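Local structure of DnaJ homolog subfamily C member 3 (Mus musculus, 3IEG) at residues A[199-212]-A[224-238]. The protein acts as an endoplasmic-reticulum co-chaperone in the unfolded protein response, binding misfolded proteins through its TPR domain, stimulating the HSC70 ATPase and restraining the GCN2 kinase. Residues are numbered along the deposited sequence; the frame is centred on the assembly and turned at random.
Sequences YQLGDHELSLSEVR and CFAHYKQVKKLNKLI
Val211 and Tyr228 meet where helix 204-212 runs roughly antiparallel to helix 224-238, the axes 9.3 Å apart at 144°. Val211 is an apolar knob among Cys224, His227, Tyr228 and Val231; its CG1 lies 3.8 Å from Tyr228 CD1, at the ring edge. Tyr199, from the preceding helix, fills a second hole. With CG turned opposite the backbone N (chi1 -169°), its ring passes Val231 CG1 with its edge and sets OH 2.9 Å from Gln230 NE2, a nearly straight bond. Glu264 also binds that OH. His227 and Tyr199 form an offset edge-to-face pair, His227 giving the edge, planes at 80°. His227 NE2 donates to Ser207 OG, which also bonds Ser195 O. Asn235 ND2 reaches His204 ND1 in the imidazole plane at 2.8 Å, while Ile238 CD1 covers one face of that ring. Arg212 NH1 and Lys232 NZ both donate to Tyr228 OH. Replacing Tyr228 with alanine would probably leave these two cations without their shared acceptor and strip Leu208 CD2 of its aromatic neighbour. The contact packs TPR 6 against helix 222-246, whose later part belongs to TPR 7. In-plane bonds probably set both imidazoles' rotation; the tyrosines' bonds hold their hydroxyl ends.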
ATOM      1  N   TYR A 199      10.760   5.360   1.823  1.00 35.46           N
ATOM      2  CA  TYR A 199      12.037   6.028   2.040  1.00 35.93           C
ATOM      3  C   TYR A 199      12.849   5.254   3.058  1.00 36.50           C
ATOM      4  O   TYR A 199      13.950   4.805   2.743  1.00 36.64           O
ATOM      5  CB  TYR A 199      11.844   7.478   2.478  1.00 35.62           C
ATOM      6  CG  TYR A 199      13.112   8.314   2.482  1.00 35.73           C
ATOM      7  CD1 TYR A 199      13.569   8.935   1.314  1.00 36.24           C
ATOM      8  CD2 TYR A 199      13.844   8.505   3.652  1.00 35.72           C
ATOM      9  CE1 TYR A 199      14.719   9.723   1.311  1.00 35.79           C
ATOM     10  CE2 TYR A 199      14.994   9.284   3.665  1.00 35.98           C
ATOM     11  CZ  TYR A 199      15.428   9.893   2.493  1.00 36.15           C
ATOM     12  OH  TYR A 199      16.572  10.663   2.504  1.00 35.62           O
ATOM     13  N   GLN A 200      12.294   5.078   4.258  1.00 37.15           N
ATOM     14  CA  GLN A 200      12.946   4.315   5.316  1.00 38.05           C
ATOM     15  C   GLN A 200      13.323   2.923   4.829  1.00 37.72           C
ATOM     16  O   GLN A 200      14.330   2.368   5.257  1.00 37.91           O
ATOM     17  CB  GLN A 200      12.054   4.213   6.556  1.00 37.92           C
ATOM     18  CG  GLN A 200      12.170   5.389   7.536  1.00 39.70           C
ATOM     19  CD  GLN A 200      11.084   5.378   8.639  1.00 40.32           C
ATOM     20  OE1 GLN A 200       9.943   4.915   8.426  1.00 43.61           O
ATOM     21  NE2 GLN A 200      11.440   5.892   9.823  1.00 41.97           N
ATOM     22  N   LEU A 201      12.528   2.368   3.918  1.00 37.67           N
ATOM     23  CA  LEU A 201      12.824   1.038   3.379  1.00 37.65           C
ATOM     24  C   LEU A 201      13.991   1.014   2.405  1.00 37.46           C
ATOM     25  O   LEU A 201      14.563  -0.046   2.157  1.00 37.79           O
ATOM     26  CB  LEU A 201      11.591   0.416   2.725  1.00 37.56           C
ATOM     27  CG  LEU A 201      10.640  -0.268   3.705  1.00 38.11           C
ATOM     28  CD1 LEU A 201       9.303  -0.515   3.023  1.00 38.17           C
ATOM     29  CD2 LEU A 201      11.241  -1.563   4.277  1.00 37.35           C
ATOM     30  N   GLY A 202      14.338   2.168   1.849  1.00 37.00           N
ATOM     31  CA  GLY A 202      15.369   2.218   0.828  1.00 36.86           C
ATOM     32  C   GLY A 202      14.818   2.272  -0.583  1.00 36.77           C
ATOM     33  O   GLY A 202      15.575   2.433  -1.527  1.00 36.63           O
ATOM     34  N   ASP A 203      13.501   2.147  -0.725  1.00 36.75           N
ATOM     35  CA  ASP A 203      12.848   2.249  -2.031  1.00 36.80           C
ATOM     36  C   ASP A 203      12.670   3.703  -2.482  1.00 36.18           C
ATOM     37  O   ASP A 203      11.549   4.226  -2.556  1.00 35.90           O
ATOM     38  CB  ASP A 203      11.495   1.530  -2.008  1.00 37.32           C
ATOM     39  CG  ASP A 203      11.634   0.029  -1.856  1.00 39.05           C
ATOM     40  OD1 ASP A 203      12.764  -0.496  -1.925  1.00 41.96           O
ATOM     41  OD2 ASP A 203      10.603  -0.641  -1.678  1.00 41.53           O
ATOM     42  N   HIS A 204      13.788   4.340  -2.804  1.00 35.53           N
ATOM     43  CA  HIS A 204      13.798   5.748  -3.168  1.00 35.17           C
ATOM     44  C   HIS A 204      12.907   6.084  -4.351  1.00 35.27           C
ATOM     45  O   HIS A 204      12.275   7.145  -4.369  1.00 35.58           O
ATOM     46  CB  HIS A 204      15.225   6.258  -3.392  1.00 34.74           C
ATOM     47  CG  HIS A 204      16.049   5.394  -4.295  1.00 34.55           C
ATOM     48  ND1 HIS A 204      16.092   5.574  -5.662  1.00 33.61           N
ATOM     49  CD2 HIS A 204      16.877   4.356  -4.024  1.00 33.71           C
ATOM     50  CE1 HIS A 204      16.902   4.675  -6.195  1.00 33.60           C
ATOM     51  NE2 HIS A 204      17.400   3.932  -5.221  1.00 33.86           N
ATOM     52  N   GLU A 205      12.815   5.182  -5.319  1.00 35.08           N
ATOM     53  CA  GLU A 205      12.040   5.478  -6.511  1.00 35.72           C
ATOM     54  C   GLU A 205      10.528   5.533  -6.270  1.00 35.30           C
ATOM     55  O   GLU A 205       9.862   6.487  -6.680  1.00 34.99           O
ATOM     56  CB  GLU A 205      12.371   4.501  -7.625  1.00 36.18           C
ATOM     57  CG  GLU A 205      12.021   5.047  -8.988  1.00 39.87           C
ATOM     58  CD  GLU A 205      12.281   4.062 -10.094  1.00 45.38           C
ATOM     59  OE1 GLU A 205      12.593   4.521 -11.219  1.00 48.09           O
ATOM     60  OE2 GLU A 205      12.175   2.833  -9.842  1.00 47.22           O
ATOM     61  N   LEU A 206       9.994   4.509  -5.609  1.00 35.37           N
ATOM     62  CA  LEU A 206       8.570   4.474  -5.260  1.00 35.19           C
ATOM     63  C   LEU A 206       8.231   5.594  -4.295  1.00 34.75           C
ATOM     64  O   LEU A 206       7.189   6.226  -4.440  1.00 34.74           O
ATOM     65  CB  LEU A 206       8.171   3.120  -4.666  1.00 35.42           C
ATOM     66  CG  LEU A 206       8.214   1.910  -5.617  1.00 36.03           C
ATOM     67  CD1 LEU A 206       8.286   0.589  -4.828  1.00 35.40           C
ATOM     68  CD2 LEU A 206       7.044   1.915  -6.631  1.00 35.48           C
ATOM     69  N   SER A 207       9.127   5.850  -3.337  1.00 34.09           N
ATOM     70  CA  SER A 207       9.018   7.006  -2.444  1.00 33.55           C
ATOM     71  C   SER A 207       8.799   8.302  -3.236  1.00 33.84           C
ATOM     72  O   SER A 207       7.900   9.083  -2.921  1.00 33.53           O
ATOM     73  CB  SER A 207      10.259   7.118  -1.550  1.00 33.43           C
ATOM     74  OG  SER A 207      10.176   8.202  -0.633  1.00 31.04           O
ATOM     75  N   LEU A 208       9.603   8.500  -4.280  1.00 34.16           N
ATOM     76  CA  LEU A 208       9.533   9.703  -5.108  1.00 34.75           C
ATOM     77  C   LEU A 208       8.187   9.826  -5.809  1.00 35.19           C
ATOM     78  O   LEU A 208       7.546  10.874  -5.736  1.00 35.03           O
ATOM     79  CB  LEU A 208      10.652   9.703  -6.159  1.00 34.89           C
ATOM     80  CG  LEU A 208      11.335  10.973  -6.697  1.00 34.84           C
ATOM     81  CD1 LEU A 208      11.918  10.699  -8.097  1.00 34.21           C
ATOM     82  CD2 LEU A 208      10.449  12.212  -6.718  1.00 34.06           C
ATOM     83  N   SER A 209       7.761   8.764  -6.491  1.00 35.89           N
ATOM     84  CA  SER A 209       6.525   8.818  -7.279  1.00 36.98           C
ATOM     85  C   SER A 209       5.310   8.818  -6.368  1.00 37.60           C
ATOM     86  O   SER A 209       4.229   9.258  -6.749  1.00 37.95           O
ATOM     87  CB  SER A 209       6.440   7.660  -8.276  1.00 36.71           C
ATOM     88  OG  SER A 209       6.297   6.431  -7.600  1.00 37.52           O
ATOM     89  N   GLU A 210       5.499   8.323  -5.155  1.00 38.19           N
ATOM     90  CA  GLU A 210       4.442   8.334  -4.184  1.00 39.10           C
ATOM     91  C   GLU A 210       4.258   9.732  -3.609  1.00 39.43           C
ATOM     92  O   GLU A 210       3.132  10.160  -3.368  1.00 39.36           O
ATOM     93  CB  GLU A 210       4.718   7.310  -3.084  1.00 39.19           C
ATOM     94  CG  GLU A 210       3.465   6.753  -2.470  1.00 41.10           C
ATOM     95  CD  GLU A 210       2.571   6.016  -3.465  1.00 42.63           C
ATOM     96  OE1 GLU A 210       1.344   5.977  -3.241  1.00 44.62           O
ATOM     97  OE2 GLU A 210       3.080   5.470  -4.462  1.00 43.32           O
ATOM     98  N   VAL A 211       5.359  10.446  -3.394  1.00 39.80           N
ATOM     99  CA  VAL A 211       5.269  11.821  -2.940  1.00 40.75           C
ATOM    100  C   VAL A 211       4.715  12.726  -4.058  1.00 41.90           C
ATOM    101  O   VAL A 211       4.132  13.784  -3.789  1.00 41.90           O
ATOM    102  CB  VAL A 211       6.623  12.327  -2.347  1.00 40.48           C
ATOM    103  CG1 VAL A 211       7.557  12.852  -3.424  1.00 40.87           C
ATOM    104  CG2 VAL A 211       6.385  13.386  -1.307  1.00 40.09           C
ATOM    105  N   ARG A 212       4.877  12.288  -5.310  1.00 43.24           N
ATOM    106  CA  ARG A 212       4.360  13.042  -6.454  1.00 44.72           C
ATOM    107  C   ARG A 212       2.840  12.986  -6.458  1.00 45.52           C
ATOM    108  O   ARG A 212       2.176  13.987  -6.727  1.00 45.68           O
ATOM    109  CB  ARG A 212       4.917  12.525  -7.786  1.00 44.63           C
ATOM    110  CG  ARG A 212       6.313  13.022  -8.106  1.00 44.87           C
ATOM    111  CD  ARG A 212       6.684  12.715  -9.547  1.00 46.26           C
ATOM    112  NE  ARG A 212       8.132  12.593  -9.731  1.00 47.69           N
ATOM    113  CZ  ARG A 212       8.972  13.619  -9.859  1.00 47.66           C
ATOM    114  NH1 ARG A 212       8.520  14.870  -9.818  1.00 48.90           N
ATOM    115  NH2 ARG A 212      10.267  13.396 -10.019  1.00 46.57           N
ATOM    116  N   CYS A 224       4.976  17.285   2.465  1.00 49.48           N
ATOM    117  CA  CYS A 224       5.152  16.525   1.235  1.00 48.20           C
ATOM    118  C   CYS A 224       6.183  17.176   0.334  1.00 47.39           C
ATOM    119  O   CYS A 224       6.930  16.478  -0.359  1.00 46.98           O
ATOM    120  CB  CYS A 224       3.838  16.375   0.477  1.00 48.16           C
ATOM    121  SG  CYS A 224       2.974  14.880   0.896  1.00 47.47           S
ATOM    122  N   PHE A 225       6.219  18.510   0.352  1.00 46.03           N
ATOM    123  CA  PHE A 225       7.147  19.243  -0.487  1.00 44.62           C
ATOM    124  C   PHE A 225       8.571  19.127   0.042  1.00 43.46           C
ATOM    125  O   PHE A 225       9.482  18.855  -0.735  1.00 43.45           O
ATOM    126  CB  PHE A 225       6.724  20.704  -0.659  1.00 44.88           C
ATOM    127  CG  PHE A 225       7.476  21.424  -1.745  1.00 44.77           C
ATOM    128  CD1 PHE A 225       7.194  21.172  -3.096  1.00 45.19           C
ATOM    129  CD2 PHE A 225       8.472  22.347  -1.425  1.00 44.84           C
ATOM    130  CE1 PHE A 225       7.899  21.830  -4.112  1.00 45.15           C
ATOM    131  CE2 PHE A 225       9.182  23.015  -2.432  1.00 45.58           C
ATOM    132  CZ  PHE A 225       8.892  22.760  -3.778  1.00 45.10           C
ATOM    133  N   ALA A 226       8.751  19.303   1.350  1.00 41.92           N
ATOM    134  CA  ALA A 226      10.078  19.231   1.974  1.00 40.94           C
ATOM    135  C   ALA A 226      10.727  17.870   1.749  1.00 40.22           C
ATOM    136  O   ALA A 226      11.947  17.779   1.575  1.00 40.39           O
ATOM    137  CB  ALA A 226      10.002  19.537   3.474  1.00 40.70           C
ATOM    138  N   HIS A 227       9.900  16.826   1.767  1.00 38.83           N
ATOM    139  CA  HIS A 227      10.359  15.471   1.563  1.00 37.24           C
ATOM    140  C   HIS A 227      10.652  15.214   0.082  1.00 36.99           C
ATOM    141  O   HIS A 227      11.606  14.523  -0.236  1.00 37.24           O
ATOM    142  CB  HIS A 227       9.363  14.459   2.139  1.00 36.28           C
ATOM    143  CG  HIS A 227       9.703  13.043   1.814  1.00 34.57           C
ATOM    144  ND1 HIS A 227      10.878  12.450   2.222  1.00 33.71           N
ATOM    145  CD2 HIS A 227       9.049  12.115   1.077  1.00 32.61           C
ATOM    146  CE1 HIS A 227      10.924  11.212   1.763  1.00 31.55           C
ATOM    147  NE2 HIS A 227       9.825  10.983   1.068  1.00 30.58           N
ATOM    148  N   TYR A 228       9.836  15.773  -0.808  1.00 36.74           N
ATOM    149  CA  TYR A 228      10.062  15.743  -2.267  1.00 36.53           C
ATOM    150  C   TYR A 228      11.466  16.218  -2.624  1.00 36.98           C
ATOM    151  O   TYR A 228      12.178  15.566  -3.391  1.00 37.19           O
ATOM    152  CB  TYR A 228       9.024  16.622  -2.984  1.00 35.98           C
ATOM    153  CG  TYR A 228       9.213  16.819  -4.479  1.00 35.03           C
ATOM    154  CD1 TYR A 228       9.145  15.744  -5.356  1.00 34.87           C
ATOM    155  CD2 TYR A 228       9.410  18.091  -5.018  1.00 34.16           C
ATOM    156  CE1 TYR A 228       9.294  15.921  -6.725  1.00 34.66           C
ATOM    157  CE2 TYR A 228       9.554  18.281  -6.388  1.00 32.70           C
ATOM    158  CZ  TYR A 228       9.500  17.191  -7.230  1.00 34.08           C
ATOM    159  OH  TYR A 228       9.649  17.344  -8.579  1.00 34.01           O
ATOM    160  N   LYS A 229      11.874  17.337  -2.036  1.00 37.09           N
ATOM    161  CA  LYS A 229      13.184  17.910  -2.323  1.00 37.15           C
ATOM    162  C   LYS A 229      14.298  16.966  -1.906  1.00 36.83           C
ATOM    163  O   LYS A 229      15.312  16.858  -2.603  1.00 36.99           O
ATOM    164  CB  LYS A 229      13.341  19.283  -1.666  1.00 37.33           C
ATOM    165  CG  LYS A 229      12.293  20.291  -2.129  1.00 38.50           C
ATOM    166  CD  LYS A 229      12.708  21.728  -1.873  1.00 42.12           C
ATOM    167  CE  LYS A 229      12.634  22.121  -0.409  1.00 43.85           C
ATOM    168  NZ  LYS A 229      12.750  23.611  -0.261  1.00 46.14           N
ATOM    169  N   GLN A 230      14.089  16.271  -0.789  1.00 36.44           N
ATOM    170  CA  GLN A 230      15.055  15.302  -0.272  1.00 36.20           C
ATOM    171  C   GLN A 230      15.151  14.051  -1.149  1.00 36.24           C
ATOM    172  O   GLN A 230      16.245  13.691  -1.568  1.00 36.24           O
ATOM    173  CB  GLN A 230      14.736  14.931   1.176  1.00 36.03           C
ATOM    174  CG  GLN A 230      15.572  13.792   1.742  1.00 36.27           C
ATOM    175  CD  GLN A 230      17.015  14.184   2.044  1.00 37.48           C
ATOM    176  OE1 GLN A 230      17.426  15.321   1.807  1.00 38.95           O
ATOM    177  NE2 GLN A 230      17.788  13.242   2.576  1.00 36.21           N
ATOM    178  N   VAL A 231      14.025  13.397  -1.436  1.00 36.24           N
ATOM    179  CA  VAL A 231      14.061  12.201  -2.285  1.00 36.50           C
ATOM    180  C   VAL A 231      14.495  12.536  -3.691  1.00 36.75           C
ATOM    181  O   VAL A 231      15.250  11.786  -4.272  1.00 36.86           O
ATOM    182  CB  VAL A 231      12.713  11.394  -2.388  1.00 36.69           C
ATOM    183  CG1 VAL A 231      12.822  10.045  -1.707  1.00 36.25           C
ATOM    184  CG2 VAL A 231      11.500  12.197  -1.927  1.00 36.11           C
ATOM    185  N   LYS A 232      14.012  13.654  -4.237  1.00 37.41           N
ATOM    186  CA  LYS A 232      14.367  14.050  -5.604  1.00 37.80           C
ATOM    187  C   LYS A 232      15.889  14.066  -5.763  1.00 38.51           C
ATOM    188  O   LYS A 232      16.418  13.412  -6.677  1.00 38.38           O
ATOM    189  CB  LYS A 232      13.763  15.398  -5.980  1.00 37.40           C
ATOM    190  CG  LYS A 232      13.563  15.600  -7.466  1.00 37.26           C
ATOM    191  CD  LYS A 232      13.267  17.061  -7.766  1.00 37.65           C
ATOM    192  CE  LYS A 232      13.615  17.450  -9.185  1.00 36.50           C
ATOM    193  NZ  LYS A 232      12.546  17.027 -10.119  1.00 38.02           N
ATOM    194  N   LYS A 233      16.572  14.768  -4.850  1.00 38.79           N
ATOM    195  CA  LYS A 233      18.036  14.825  -4.817  1.00 39.95           C
ATOM    196  C   LYS A 233      18.680  13.458  -4.591  1.00 39.45           C
ATOM    197  O   LYS A 233      19.554  13.045  -5.348  1.00 39.89           O
ATOM    198  CB  LYS A 233      18.518  15.778  -3.723  1.00 39.88           C
ATOM    199  CG  LYS A 233      18.440  17.267  -4.073  1.00 41.92           C
ATOM    200  CD  LYS A 233      18.786  18.152  -2.850  1.00 42.34           C
ATOM    201  CE  LYS A 233      20.219  17.899  -2.361  1.00 45.94           C
ATOM    202  NZ  LYS A 233      20.635  18.912  -1.350  1.00 48.49           N
ATOM    203  N   LEU A 234      18.250  12.764  -3.545  1.00 38.91           N
ATOM    204  CA  LEU A 234      18.796  11.468  -3.215  1.00 38.36           C
ATOM    205  C   LEU A 234      18.615  10.502  -4.373  1.00 38.37           C
ATOM    206  O   LEU A 234      19.475   9.666  -4.631  1.00 38.93           O
ATOM    207  CB  LEU A 234      18.123  10.927  -1.962  1.00 38.12           C
ATOM    208  CG  LEU A 234      18.765   9.802  -1.141  1.00 38.32           C
ATOM    209  CD1 LEU A 234      18.171   8.470  -1.520  1.00 39.31           C
ATOM    210  CD2 LEU A 234      20.306   9.774  -1.182  1.00 37.12           C
ATOM    211  N   ASN A 235      17.506  10.638  -5.084  1.00 37.84           N
ATOM    212  CA  ASN A 235      17.213   9.772  -6.205  1.00 37.38           C
ATOM    213  C   ASN A 235      18.027  10.092  -7.459  1.00 37.60           C
ATOM    214  O   ASN A 235      18.406   9.175  -8.186  1.00 37.52           O
ATOM    215  CB  ASN A 235      15.723   9.805  -6.531  1.00 36.94           C
ATOM    216  CG  ASN A 235      15.364   8.892  -7.676  1.00 36.22           C
ATOM    217  OD1 ASN A 235      15.204   9.339  -8.807  1.00 34.58           O
ATOM    218  ND2 ASN A 235      15.254   7.599  -7.394  1.00 34.93           N
ATOM    219  N   LYS A 236      18.268  11.380  -7.730  1.00 37.60           N
ATOM    220  CA  LYS A 236      19.081  11.779  -8.887  1.00 37.72           C
ATOM    221  C   LYS A 236      20.500  11.283  -8.705  1.00 36.80           C
ATOM    222  O   LYS A 236      21.095  10.736  -9.632  1.00 37.15           O
ATOM    223  CB  LYS A 236      19.096  13.295  -9.101  1.00 37.55           C
ATOM    224  CG  LYS A 236      17.959  13.828  -9.971  1.00 38.98           C
ATOM    225  CD  LYS A 236      18.190  15.314 -10.380  1.00 39.89           C
ATOM    226  CE  LYS A 236      16.864  16.085 -10.593  1.00 41.53           C
ATOM    227  NZ  LYS A 236      15.944  15.435 -11.601  1.00 42.50           N
ATOM    228  N   LEU A 237      21.022  11.465  -7.499  1.00 35.78           N
ATOM    229  CA  LEU A 237      22.355  11.006  -7.147  1.00 35.16           C
ATOM    230  C   LEU A 237      22.555   9.517  -7.409  1.00 34.36           C
ATOM    231  O   LEU A 237      23.541   9.141  -8.028  1.00 34.87           O
ATOM    232  CB  LEU A 237      22.667  11.349  -5.690  1.00 35.31           C
ATOM    233  CG  LEU A 237      23.294  12.695  -5.291  1.00 36.29           C
ATOM    234  CD1 LEU A 237      23.191  13.831  -6.331  1.00 36.98           C
ATOM    235  CD2 LEU A 237      22.725  13.128  -3.944  1.00 37.04           C
ATOM    236  N   ILE A 238      21.619   8.681  -6.967  1.00 33.52           N
ATOM    237  CA  ILE A 238      21.699   7.241  -7.195  1.00 32.75           C
ATOM    238  C   ILE A 238      21.562   6.910  -8.681  1.00 32.77           C
ATOM    239  O   ILE A 238      22.225   6.004  -9.194  1.00 32.81           O
ATOM    240  CB  ILE A 238      20.649   6.484  -6.370  1.00 32.72           C
ATOM    241  CG1 ILE A 238      20.924   6.687  -4.880  1.00 32.46           C
ATOM    242  CG2 ILE A 238      20.632   4.987  -6.714  1.00 31.44           C
ATOM    243  CD1 ILE A 238      19.777   6.256  -3.975  1.00 32.06           C
TER